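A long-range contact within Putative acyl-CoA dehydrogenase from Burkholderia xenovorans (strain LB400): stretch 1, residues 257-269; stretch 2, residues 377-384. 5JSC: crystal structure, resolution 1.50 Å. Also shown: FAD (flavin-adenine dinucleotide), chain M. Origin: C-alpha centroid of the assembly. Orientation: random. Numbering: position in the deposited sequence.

Stretch 1 (257-269) TLDIFRTSVAAAS
Stretch 2 (377-384) ALRIYEGA

Residues 257-269 form one uninterrupted length of helix, with backbone hydrogen bonds such as Arg262 N to Leu258 O (2.8 Å) and Ser269 N to Val265 O (2.9 Å). Against it lies an irregular segment, residues 377-384; no two touching residues are closer than 109 positions in sequence. Two pairs set the register: the CA atoms of Arg262 and Glu382 are 6.3 Å apart, those of Val265 and Leu378 7.0 Å. The second stretch therefore runs opposite to the helix, its later residues meeting the earlier helical turn. Together the two surfaces bury 427 Å².

Glu382 has the largest covered area of any residue, 130 Å². Its backbone sits in the left-handed region (phi/psi 52/32), and its CA-to-CB bond points sideways to the helix. The side chain makes up the difference: chi1 is m at -68°, chi2 lies between wells at -149° and chi3 is 33°, bringing the carboxylate to the helix. Glu382 OE1 stops 3.2 Å from Phe261 C, 3.6 Å from Phe261 CB and 3.8 Å from Leu258 CD2, while Glu382 OE2 packs 3.2 Å from Val265 CG2. Although Glu382 OE1 is also 3.2 Å from Arg262 N, the angle is poor for a hydrogen bond, and that amide is already committed to Leu258 O. The carboxylate is buried, and it makes no hydrogen bond or salt bridge across this contact.

The one hydrogen bond across the stretches uses the backbone of Glu382. Arg262 NE donates to Glu382 O at 2.8 Å with an N-H...O angle of 144°, the oxygen lying at the guanidinium edge, near its plane. Arg262 also starts sideways, but chi1 m (-87°), followed by chi2 and chi3 both t, extends the chain until NE reaches the carbonyl. Arg262 NH2 comes 4.2 Å from Gly383 CA. Gly383 adopts phi/psi 101/115, where a CB would jam against the preceding carbonyl oxygen; pointing toward the helix, it would also lie 2.9 Å from Arg262 NH2. Glycine answers both constraints.

One turn on, the contact becomes apolar. Val265 points toward the second stretch with chi1 t (176°): Val265 CG2 lies 3.2 Å from Glu382 OE2, both methyls meet Tyr381 CE1 (CG1 3.9 Å, CG2 4.0 Å), and CG1 also lies 4.2 Å from Leu378 CD2. Tyr381 has chi1 p (68°) and chi2 54°; its side chain starts sideways and ends nearer the helix, while Tyr381 CD2 comes 3.6 Å from FAD C7, so the ring touches both valine and flavin.

Leu378 points directly toward the helix. With chi1 m (-81°) and chi2 p (69°), Leu378 CD2 lies 4.1 Å from Ala268 CB and 3.4 Å from Ser269 OG. The small Ala268 side chain meets the leucine methyl at ordinary packing distance. Ser269, chi1 m (-60°), satisfies its hydroxyl by donating from OG to Val265 O at 3.0 Å within the helix, so a polar side chain can border the leucine without needing a partner from it. Ser264 uses chi1 p (86°) to donate from OG to Phe261 O, three residues back, at 2.7 Å.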

ATOM      1  N   THR C 257     -23.430 -12.199  19.808  1.00 12.32           N
ATOM      2  CA  THR C 257     -22.570 -11.643  20.845  1.00 13.98           C
ATOM      3  C   THR C 257     -21.362 -10.953  20.222  1.00 15.29           C
ATOM      4  O   THR C 257     -20.998  -9.835  20.610  1.00 15.53           O
ATOM      5  CB  THR C 257     -22.139 -12.752  21.809  1.00 14.64           C
ATOM      6  OG1 THR C 257     -23.307 -13.380  22.369  1.00 15.82           O
ATOM      7  CG2 THR C 257     -21.288 -12.189  22.941  1.00 15.52           C
ATOM      8  N   LEU C 258     -20.743 -11.598  19.238  1.00 15.27           N
ATOM      9  CA  LEU C 258     -19.618 -10.987  18.539  1.00 15.82           C
ATOM     10  C   LEU C 258     -20.021  -9.717  17.793  1.00 16.42           C
ATOM     11  O   LEU C 258     -19.210  -8.790  17.667  1.00 16.76           O
ATOM     12  CB  LEU C 258     -19.006 -12.009  17.579  1.00 15.06           C
ATOM     13  CG  LEU C 258     -18.229 -13.114  18.293  1.00 15.62           C
ATOM     14  CD1 LEU C 258     -18.066 -14.312  17.370  1.00 15.36           C
ATOM     15  CD2 LEU C 258     -16.863 -12.588  18.747  1.00 18.09           C
ATOM     16  N   ASP C 259     -21.253  -9.654  17.282  1.00 15.92           N
ATOM     17  CA  ASP C 259     -21.692  -8.452  16.577  1.00 17.95           C
ATOM     18  C   ASP C 259     -21.728  -7.246  17.501  1.00 18.55           C
ATOM     19  O   ASP C 259     -21.498  -6.115  17.054  1.00 20.70           O
ATOM     20  CB  ASP C 259     -23.071  -8.666  15.963  1.00 20.32           C
ATOM     21  CG  ASP C 259     -23.020  -9.445  14.673  1.00 24.01           C
ATOM     22  OD1 ASP C 259     -21.922  -9.571  14.086  1.00 25.19           O
ATOM     23  OD2 ASP C 259     -24.094  -9.922  14.234  1.00 28.16           O
ATOM     24  N   ILE C 260     -22.026  -7.460  18.781  1.00 17.82           N
ATOM     25  CA  ILE C 260     -21.954  -6.368  19.743  1.00 17.62           C
ATOM     26  C   ILE C 260     -20.509  -5.941  19.943  1.00 16.65           C
ATOM     27  O   ILE C 260     -20.164  -4.759  19.826  1.00 17.99           O
ATOM     28  CB  ILE C 260     -22.586  -6.788  21.081  1.00 17.80           C
ATOM     29  CG1 ILE C 260     -24.031  -7.237  20.873  1.00 22.24           C
ATOM     30  CG2 ILE C 260     -22.479  -5.648  22.102  1.00 17.48           C
ATOM     31  CD1 ILE C 260     -24.667  -7.772  22.135  1.00 22.73           C
ATOM     32  N   PHE C 261     -19.640  -6.884  20.268  1.00 14.69           N
ATOM     33  CA  PHE C 261     -18.352  -6.467  20.790  1.00 14.39           C
ATOM     34  C   PHE C 261     -17.265  -6.310  19.733  1.00 14.51           C
ATOM     35  O   PHE C 261     -16.219  -5.744  20.049  1.00 14.55           O
ATOM     36  CB  PHE C 261     -17.938  -7.418  21.915  1.00 14.38           C
ATOM     37  CG  PHE C 261     -18.809  -7.259  23.133  1.00 13.22           C
ATOM     38  CD1 PHE C 261     -18.618  -6.186  23.985  1.00 15.07           C
ATOM     39  CD2 PHE C 261     -19.869  -8.115  23.370  1.00 13.16           C
ATOM     40  CE1 PHE C 261     -19.433  -5.993  25.079  1.00 14.25           C
ATOM     41  CE2 PHE C 261     -20.693  -7.931  24.474  1.00 13.68           C
ATOM     42  CZ  PHE C 261     -20.477  -6.866  25.325  1.00 13.60           C
ATOM     43  N   ARG C 262     -17.496  -6.711  18.475  1.00 15.16           N
ATOM     44  CA  ARG C 262     -16.494  -6.417  17.450  1.00 14.25           C
ATOM     45  C   ARG C 262     -16.256  -4.915  17.318  1.00 12.62           C
ATOM     46  O   ARG C 262     -15.115  -4.481  17.134  1.00 13.38           O
ATOM     47  CB  ARG C 262     -16.887  -7.021  16.098  1.00 16.48           C
ATOM     48  CG  ARG C 262     -16.425  -8.475  15.920  1.00 14.30           C
ATOM     49  CD  ARG C 262     -17.034  -9.105  14.679  1.00 14.65           C
ATOM     50  NE  ARG C 262     -16.671 -10.512  14.575  1.00 15.70           N
ATOM     51  CZ  ARG C 262     -17.235 -11.370  13.733  1.00 17.44           C
ATOM     52  NH1 ARG C 262     -18.215 -10.963  12.932  1.00 18.47           N
ATOM     53  NH2 ARG C 262     -16.828 -12.633  13.697  1.00 18.68           N
ATOM     54  N   THR C 263     -17.310  -4.096  17.423  1.00 11.02           N
ATOM     55  CA  THR C 263     -17.080  -2.654  17.357  1.00 11.16           C
ATOM     56  C   THR C 263     -16.237  -2.177  18.537  1.00 10.96           C
ATOM     57  O   THR C 263     -15.438  -1.239  18.398  1.00 10.50           O
ATOM     58  CB  THR C 263     -18.415  -1.905  17.305  1.00 12.10           C
ATOM     59  OG1 THR C 263     -19.248  -2.503  16.304  1.00 13.93           O
ATOM     60  CG2 THR C 263     -18.205  -0.434  16.944  1.00 14.17           C
ATOM     61  N   SER C 264     -16.373  -2.832  19.694  1.00 11.15           N
ATOM     62  CA  SER C 264     -15.545  -2.479  20.840  1.00 11.60           C
ATOM     63  C   SER C 264     -14.084  -2.870  20.634  1.00 11.27           C
ATOM     64  O   SER C 264     -13.203  -2.201  21.180  1.00 10.98           O
ATOM     65  CB  SER C 264     -16.117  -3.114  22.122  1.00 13.47           C
ATOM     66  OG  SER C 264     -15.652  -4.441  22.329  1.00 16.36           O
ATOM     67  N   VAL C 265     -13.800  -3.935  19.863  1.00 11.41           N
ATOM     68  CA  VAL C 265     -12.411  -4.241  19.510  1.00 11.18           C
ATOM     69  C   VAL C 265     -11.854  -3.150  18.618  1.00  9.66           C
ATOM     70  O   VAL C 265     -10.685  -2.759  18.742  1.00 10.12           O
ATOM     71  CB  VAL C 265     -12.298  -5.612  18.811  1.00 11.78           C
ATOM     72  CG1 VAL C 265     -10.847  -5.882  18.347  1.00 13.19           C
ATOM     73  CG2 VAL C 265     -12.760  -6.714  19.731  1.00 14.19           C
ATOM     74  N   ALA C 266     -12.673  -2.664  17.685  1.00  9.76           N
ATOM     75  CA  ALA C 266     -12.277  -1.516  16.880  1.00  9.08           C
ATOM     76  C   ALA C 266     -11.967  -0.317  17.760  1.00  8.57           C
ATOM     77  O   ALA C 266     -10.987   0.398  17.522  1.00  9.20           O
ATOM     78  CB  ALA C 266     -13.373  -1.183  15.874  1.00 10.29           C
ATOM     79  N   ALA C 267     -12.784  -0.094  18.794  1.00  8.55           N
ATOM     80  CA  ALA C 267     -12.550   1.033  19.692  1.00  9.29           C
ATOM     81  C   ALA C 267     -11.247   0.866  20.471  1.00  8.98           C
ATOM     82  O   ALA C 267     -10.499   1.835  20.655  1.00  9.31           O
ATOM     83  CB  ALA C 267     -13.740   1.192  20.640  1.00 10.47           C
ATOM     84  N   ALA C 268     -10.956  -0.350  20.940  1.00  9.51           N
ATOM     85  CA  ALA C 268      -9.683  -0.571  21.628  1.00  8.75           C
ATOM     86  C   ALA C 268      -8.510  -0.314  20.694  1.00  8.77           C
ATOM     87  O   ALA C 268      -7.528   0.333  21.083  1.00  8.94           O
ATOM     88  CB  ALA C 268      -9.610  -1.988  22.199  1.00 10.02           C
ATOM     89  N   SER C 269      -8.599  -0.802  19.453  1.00  9.29           N
ATOM     90  CA  SER C 269      -7.559  -0.542  18.459  1.00  9.21           C
ATOM     91  C   SER C 269      -7.326   0.951  18.302  1.00  9.18           C
ATOM     92  O   SER C 269      -6.180   1.424  18.269  1.00  9.63           O
ATOM     93  CB  SER C 269      -7.967  -1.135  17.106  1.00  9.52           C
ATOM     94  OG  SER C 269      -8.160  -2.532  17.174  1.00 11.36           O
ATOM     95  N   ALA C 377      -2.504  -8.907  18.181  1.00 10.19           N
ATOM     96  CA  ALA C 377      -3.584  -9.874  18.354  1.00 11.26           C
ATOM     97  C   ALA C 377      -4.949  -9.323  17.963  1.00 10.49           C
ATOM     98  O   ALA C 377      -5.847 -10.114  17.663  1.00 12.45           O
ATOM     99  CB  ALA C 377      -3.650 -10.364  19.804  1.00 12.27           C
ATOM    100  N   LEU C 378      -5.136  -7.999  17.960  1.00 10.03           N
ATOM    101  CA  LEU C 378      -6.471  -7.470  17.686  1.00 10.58           C
ATOM    102  C   LEU C 378      -6.865  -7.641  16.228  1.00 11.10           C
ATOM    103  O   LEU C 378      -8.047  -7.505  15.900  1.00 12.83           O
ATOM    104  CB  LEU C 378      -6.571  -5.994  18.088  1.00 10.29           C
ATOM    105  CG  LEU C 378      -6.805  -5.745  19.591  1.00 11.00           C
ATOM    106  CD1 LEU C 378      -5.597  -6.118  20.452  1.00 12.96           C
ATOM    107  CD2 LEU C 378      -7.227  -4.310  19.868  1.00 13.03           C
ATOM    108  N   ARG C 379      -5.906  -7.945  15.350  1.00  9.60           N
ATOM    109  CA  ARG C 379      -6.203  -8.288  13.969  1.00  8.94           C
ATOM    110  C   ARG C 379      -6.585  -9.752  13.817  1.00 10.92           C
ATOM    111  O   ARG C 379      -6.898 -10.186  12.703  1.00 10.71           O
ATOM    112  CB  ARG C 379      -4.988  -7.949  13.091  1.00  9.66           C
ATOM    113  CG  ARG C 379      -4.681  -6.437  13.070  1.00  8.67           C
ATOM    114  CD  ARG C 379      -3.276  -6.156  12.564  1.00  9.35           C
ATOM    115  NE  ARG C 379      -3.054  -6.806  11.270  1.00  9.94           N
ATOM    116  CZ  ARG C 379      -1.852  -7.117  10.787  1.00  9.09           C
ATOM    117  NH1 ARG C 379      -0.765  -6.827  11.493  1.00  9.81           N
ATOM    118  NH2 ARG C 379      -1.743  -7.713   9.599  1.00 11.17           N
ATOM    119  N   ILE C 380      -6.600 -10.502  14.920  1.00 11.88           N
ATOM    120  CA  ILE C 380      -6.830 -11.941  14.907  1.00 12.51           C
ATOM    121  C   ILE C 380      -8.055 -12.321  15.730  1.00 13.60           C
ATOM    122  O   ILE C 380      -8.940 -13.044  15.249  1.00 15.39           O
ATOM    123  CB  ILE C 380      -5.579 -12.712  15.393  1.00 12.71           C
ATOM    124  CG1 ILE C 380      -4.415 -12.469  14.424  1.00 15.15           C
ATOM    125  CG2 ILE C 380      -5.873 -14.208  15.523  1.00 14.60           C
ATOM    126  CD1 ILE C 380      -3.050 -12.793  14.992  1.00 15.74           C
ATOM    127  N   TYR C 381      -8.152 -11.807  16.961  1.00 14.17           N
ATOM    128  CA  TYR C 381      -9.261 -12.248  17.787  1.00 14.35           C
ATOM    129  C   TYR C 381     -10.543 -11.475  17.453  1.00 14.72           C
ATOM    130  O   TYR C 381     -10.526 -10.448  16.770  1.00 16.40           O
ATOM    131  CB  TYR C 381      -8.895 -12.178  19.279  1.00 16.01           C
ATOM    132  CG  TYR C 381      -8.674 -10.847  20.000  1.00 16.67           C
ATOM    133  CD1 TYR C 381      -9.625  -9.830  19.975  1.00 16.98           C
ATOM    134  CD2 TYR C 381      -7.553 -10.663  20.818  1.00 15.19           C
ATOM    135  CE1 TYR C 381      -9.436  -8.648  20.690  1.00 17.35           C
ATOM    136  CE2 TYR C 381      -7.367  -9.486  21.546  1.00 17.65           C
ATOM    137  CZ  TYR C 381      -8.317  -8.485  21.477  1.00 16.07           C
ATOM    138  OH  TYR C 381      -8.166  -7.318  22.201  1.00 19.06           O
ATOM    139  N   GLU C 382     -11.668 -12.022  17.937  1.00 14.29           N
ATOM    140  CA  GLU C 382     -13.034 -11.632  17.556  1.00 15.52           C
ATOM    141  C   GLU C 382     -13.216 -11.648  16.034  1.00 14.88           C
ATOM    142  O   GLU C 382     -14.018 -10.898  15.474  1.00 15.98           O
ATOM    143  CB  GLU C 382     -13.446 -10.277  18.174  1.00 17.05           C
ATOM    144  CG  GLU C 382     -13.615 -10.317  19.727  1.00 17.26           C
ATOM    145  CD  GLU C 382     -14.666  -9.349  20.282  1.00 18.07           C
ATOM    146  OE1 GLU C 382     -15.681  -9.090  19.598  1.00 19.28           O
ATOM    147  OE2 GLU C 382     -14.476  -8.843  21.420  1.00 19.45           O
ATOM    148  N   GLY C 383     -12.499 -12.548  15.357  1.00 15.23           N
ATOM    149  CA  GLY C 383     -12.611 -12.695  13.916  1.00 14.89           C
ATOM    150  C   GLY C 383     -11.461 -12.028  13.180  1.00 13.26           C
ATOM    151  O   GLY C 383     -11.325 -10.803  13.235  1.00 14.83           O
ATOM    152  N   ALA C 384     -10.635 -12.813  12.488  1.00 11.93           N
ATOM    153  CA  ALA C 384      -9.452 -12.256  11.850  1.00 10.90           C
ATOM    154  C   ALA C 384      -9.842 -11.272  10.747  1.00 10.32           C
ATOM    155  O   ALA C 384     -10.948 -11.312  10.199  1.00 12.60           O
ATOM    156  CB  ALA C 384      -8.583 -13.374  11.276  1.00 13.55           C
TER
HETATM  157  PA  FAD M 501      -7.436 -20.117  11.833  1.00 11.38           P
HETATM  158  O1A FAD M 501      -8.902 -20.311  11.939  1.00 12.63           O
HETATM  159  O2A FAD M 501      -6.585 -21.356  11.547  1.00 12.03           O
HETATM  160  O5B FAD M 501      -7.171 -19.010  10.725  1.00 10.28           O
HETATM  161  C5B FAD M 501      -5.817 -18.703  10.339  1.00  9.28           C
HETATM  162  C4B FAD M 501      -5.906 -17.515   9.418  1.00  9.99           C
HETATM  163  O4B FAD M 501      -6.617 -17.900   8.228  1.00 11.42           O
HETATM  164  C3B FAD M 501      -6.725 -16.343   9.943  1.00 10.76           C
HETATM  165  O3B FAD M 501      -6.012 -15.537  10.885  1.00 12.35           O
HETATM  166  C2B FAD M 501      -7.081 -15.605   8.651  1.00 10.58           C
HETATM  167  O2B FAD M 501      -6.002 -14.757   8.258  1.00 12.84           O
HETATM  168  C1B FAD M 501      -7.218 -16.762   7.645  1.00 10.74           C
HETATM  169  N9A FAD M 501      -8.585 -17.117   7.280  1.00 10.69           N
HETATM  170  C8A FAD M 501      -9.588 -17.530   8.119  1.00 12.37           C
HETATM  171  N7A FAD M 501     -10.692 -17.872   7.503  1.00 13.10           N
HETATM  172  C5A FAD M 501     -10.399 -17.666   6.160  1.00 12.28           C
HETATM  173  C6A FAD M 501     -11.150 -17.857   4.986  1.00 13.18           C
HETATM  174  N6A FAD M 501     -12.414 -18.294   4.974  1.00 15.11           N
HETATM  175  N1A FAD M 501     -10.559 -17.566   3.805  1.00 13.54           N
HETATM  176  C2A FAD M 501      -9.301 -17.104   3.814  1.00 12.19           C
HETATM  177  N3A FAD M 501      -8.495 -16.885   4.859  1.00 10.29           N
HETATM  178  C4A FAD M 501      -9.107 -17.194   6.011  1.00  9.81           C
HETATM  179  N1  FAD M 501     -11.255 -17.234  21.251  1.00 10.01           N
HETATM  180  C2  FAD M 501     -12.300 -17.464  22.106  1.00  9.87           C
HETATM  181  O2  FAD M 501     -13.170 -18.319  21.867  1.00 12.33           O
HETATM  182  N3  FAD M 501     -12.392 -16.744  23.268  1.00 10.71           N
HETATM  183  C4  FAD M 501     -11.509 -15.768  23.687  1.00 11.10           C
HETATM  184  O4  FAD M 501     -11.637 -15.246  24.790  1.00 13.31           O
HETATM  185  C4X FAD M 501     -10.433 -15.509  22.775  1.00 10.75           C
HETATM  186  N5  FAD M 501      -9.521 -14.647  23.131  1.00 11.62           N
HETATM  187  C5X FAD M 501      -8.381 -14.546  22.350  1.00 10.98           C
HETATM  188  C6  FAD M 501      -7.331 -13.748  22.800  1.00 11.48           C
HETATM  189  C7  FAD M 501      -6.125 -13.691  22.111  1.00 12.07           C
HETATM  190  C7M FAD M 501      -4.999 -12.852  22.658  1.00 12.48           C
HETATM  191  C8  FAD M 501      -5.972 -14.434  20.923  1.00 12.50           C
HETATM  192  C8M FAD M 501      -4.678 -14.404  20.146  1.00 15.05           C
HETATM  193  C9  FAD M 501      -7.026 -15.214  20.462  1.00 11.15           C
HETATM  194  C9A FAD M 501      -8.225 -15.283  21.167  1.00  9.83           C
HETATM  195  N10 FAD M 501      -9.273 -16.144  20.778  1.00  9.88           N
HETATM  196  C10 FAD M 501     -10.378 -16.302  21.579  1.00  9.49           C
HETATM  197  C1' FAD M 501      -9.100 -16.988  19.588  1.00 10.71           C
HETATM  198  C2' FAD M 501      -9.325 -16.240  18.278  1.00 10.25           C
HETATM  199  O2' FAD M 501     -10.703 -15.915  18.107  1.00 12.74           O
HETATM  200  C3' FAD M 501      -8.859 -17.114  17.115  1.00 10.84           C
HETATM  201  O3' FAD M 501      -7.446 -17.191  17.233  1.00 10.75           O
HETATM  202  C4' FAD M 501      -9.236 -16.569  15.738  1.00 10.76           C
HETATM  203  O4' FAD M 501     -10.643 -16.721  15.544  1.00 12.40           O
HETATM  204  C5' FAD M 501      -8.476 -17.265  14.628  1.00 10.65           C
HETATM  205  O5' FAD M 501      -8.726 -18.682  14.741  1.00 11.10           O
HETATM  206  P   FAD M 501      -7.424 -19.648  14.651  1.00 11.15           P
HETATM  207  O1P FAD M 501      -6.359 -19.202  15.593  1.00 11.27           O
HETATM  208  O2P FAD M 501      -7.869 -21.069  14.815  1.00 12.14           O
HETATM  209  O3P FAD M 501      -6.886 -19.444  13.165  1.00  9.85           O